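Local coordinates for penicillin-binding protein PbpB (Mycobacterium tuberculosis, PDB 6KGU), which synthesises cross-linked peptidoglycan from lipid intermediates during cell-wall biogenesis and is acylated by beta-lactam antibiotics such as aztreonam, at residues G231-M236 and P409-A414. Sequence-based numbering, arbitrary orientation.
Sequences GEVLAM and PRIIKA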
loop_
_atom_site.group_PDB
_atom_site.type_symbol
_atom_site.label_atom_id
_atom_site.label_comp_id
_atom_site.label_asym_id
_atom_site.label_seq_id
_atom_site.Cartn_x
_atom_site.Cartn_y
_atom_site.Cartn_z
ATOM N N GLY A 231 -1.541 11.043 -4.655
ATOM C CA GLY A 231 -0.795 10.138 -3.794
ATOM C C GLY A 231 -0.850 10.474 -2.324
ATOM O O GLY A 231 -0.090 9.902 -1.537
ATOM N N GLU A 232 -1.741 11.369 -1.912
ATOM C CA GLU A 232 -1.882 11.634 -0.494
ATOM C C GLU A 232 -2.425 10.393 0.201
ATOM O O GLU A 232 -3.200 9.623 -0.374
ATOM C CB GLU A 232 -2.793 12.841 -0.253
ATOM C CG GLU A 232 -2.182 14.172 -0.691
ATOM C CD GLU A 232 -3.022 15.383 -0.302
ATOM O OE1 GLU A 232 -4.266 15.262 -0.192
ATOM O OE2 GLU A 232 -2.428 16.466 -0.105
ATOM N N VAL A 233 -1.979 10.189 1.437
ATOM C CA VAL A 233 -2.393 9.039 2.237
ATOM C C VAL A 233 -3.732 9.353 2.896
ATOM O O VAL A 233 -3.799 10.155 3.835
ATOM C CB VAL A 233 -1.341 8.685 3.288
ATOM C CG1 VAL A 233 -1.861 7.556 4.180
ATOM C CG2 VAL A 233 -0.007 8.307 2.596
ATOM N N LEU A 234 -4.800 8.710 2.415
ATOM C CA LEU A 234 -6.140 8.913 2.972
ATOM C C LEU A 234 -6.451 7.958 4.121
ATOM O O LEU A 234 -7.268 8.282 4.990
ATOM C CB LEU A 234 -7.198 8.739 1.872
ATOM C CG LEU A 234 -7.140 9.685 0.657
ATOM C CD1 LEU A 234 -8.373 9.522 -0.229
ATOM C CD2 LEU A 234 -6.991 11.151 1.100
ATOM N N ALA A 235 -5.845 6.776 4.129
ATOM C CA ALA A 235 -5.986 5.832 5.232
ATOM C C ALA A 235 -4.737 4.965 5.278
ATOM O O ALA A 235 -4.190 4.601 4.234
ATOM C CB ALA A 235 -7.233 4.942 5.085
ATOM N N MET A 236 -4.296 4.632 6.491
ATOM C CA MET A 236 -3.171 3.716 6.670
ATOM C C MET A 236 -3.458 2.982 7.972
ATOM O O MET A 236 -3.513 3.611 9.034
ATOM C CB MET A 236 -1.836 4.476 6.720
ATOM C CG MET A 236 -0.592 3.613 6.873
ATOM S SD MET A 236 0.963 4.565 6.869
ATOM C CE MET A 236 1.222 4.752 5.100
ATOM N N PRO A 409 3.937 9.318 -2.073
ATOM C CA PRO A 409 2.868 9.579 -1.106
ATOM C C PRO A 409 3.340 10.468 0.028
ATOM O O PRO A 409 4.504 10.435 0.427
ATOM C CB PRO A 409 2.497 8.178 -0.595
ATOM C CG PRO A 409 3.689 7.346 -0.878
ATOM C CD PRO A 409 4.322 7.899 -2.113
ATOM N N ARG A 410 2.404 11.254 0.561
ATOM C CA ARG A 410 2.666 12.152 1.674
ATOM C C ARG A 410 1.503 12.055 2.644
ATOM O O ARG A 410 0.349 11.890 2.229
ATOM C CB ARG A 410 2.820 13.627 1.199
ATOM C CG ARG A 410 4.025 13.893 0.295
ATOM C CD ARG A 410 5.295 13.780 1.105
ATOM N NE ARG A 410 6.514 14.091 0.360
ATOM C CZ ARG A 410 7.299 13.196 -0.226
ATOM N NH1 ARG A 410 6.995 11.896 -0.184
ATOM N NH2 ARG A 410 8.410 13.594 -0.854
ATOM N N ILE A 411 1.803 12.187 3.931
ATOM C CA ILE A 411 0.775 12.125 4.957
ATOM C C ILE A 411 0.625 13.437 5.715
ATOM O O ILE A 411 -0.393 13.616 6.409
ATOM C CB ILE A 411 1.025 10.959 5.939
ATOM C CG1 ILE A 411 -0.267 10.634 6.726
ATOM C CG2 ILE A 411 2.153 11.299 6.897
ATOM C CD1 ILE A 411 -0.350 9.193 7.212
ATOM N N ILE A 412 1.587 14.347 5.610
ATOM C CA ILE A 412 1.474 15.686 6.179
ATOM C C ILE A 412 0.904 16.587 5.093
ATOM O O ILE A 412 1.544 16.792 4.059
ATOM C CB ILE A 412 2.822 16.227 6.666
ATOM C CG1 ILE A 412 3.603 15.173 7.449
ATOM C CG2 ILE A 412 2.582 17.476 7.511
ATOM C CD1 ILE A 412 2.921 14.734 8.703
ATOM N N LYS A 413 -0.298 17.126 5.323
ATOM C CA LYS A 413 -0.878 18.039 4.338
ATOM C C LYS A 413 -0.421 19.480 4.558
ATOM O O LYS A 413 -0.148 20.201 3.591
ATOM C CB LYS A 413 -2.407 17.968 4.373
ATOM C CG LYS A 413 -3.055 18.635 3.155
ATOM C CD LYS A 413 -4.445 18.102 2.878
ATOM C CE LYS A 413 -5.063 18.756 1.638
ATOM N NZ LYS A 413 -4.205 18.629 0.431
ATOM N N ALA A 414 -0.329 19.914 5.812
ATOM C CA ALA A 414 -0.078 21.318 6.121
ATOM C C ALA A 414 0.236 21.448 7.607
ATOM O O ALA A 414 0.051 20.509 8.389
ATOM C CB ALA A 414 -1.284 22.190 5.751
#
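Where the antiparallel sheet of the transpeptidase domain meets the neighbouring mixed sheet, Gly-231, Glu-232 and Val-233, leading into the outermost strand 233-238 of the former, meet Pro-409, Arg-410, Ile-411 and Lys-413, on the chain that enters strand 412-416. The backbone of Val-233 donates through N to O of Arg-410 at 3.0 Å, a nearly straight bond with 162° at the hydrogen. OG1 of Thr-196 sits within hydrogen-bonding reach of both this oxygen and O of Val-233, linking the two segments through one hydroxyl in this buried junction. Two residues before Val-233, O of Gly-231 takes a CA-H...O contact from CA of Pro-409 at 3.0 Å.

The isopropyl group of Val-233 points at the other segment and divides its methyls between Ile-411 and Pro-409. CG1, anti to the backbone N (chi1 175°), lies 3.8 Å from the CD1 tip of Ile-411, while CG2 rests 4.1 Å from CB of the Pro-409 ring. Leu-226 of strand 220-227 touches both Val-233 and Pro-409, joining this apolar patch to the antiparallel sheet.

A salt bridge flanks the patch. The extended Glu-232 chain meets Lys-413 at about a right angle, and the lysine, bent at its last torsion (chi4 55°), brings NZ to 2.9 Å from OE2 of Glu-232, on the syn lone pair. OE1 of the same carboxylate pairs with Arg-24. With a cation at each oxygen, the buried carboxylate is probably stabilised in its ionised form and its rotation restricted; together with the backbone bond and the Val-233 packing, this salt bridge joins the chain leading into strand 233-238 to that entering strand 412-416 by polar as well as apolar links, away from the aztreonam pocket.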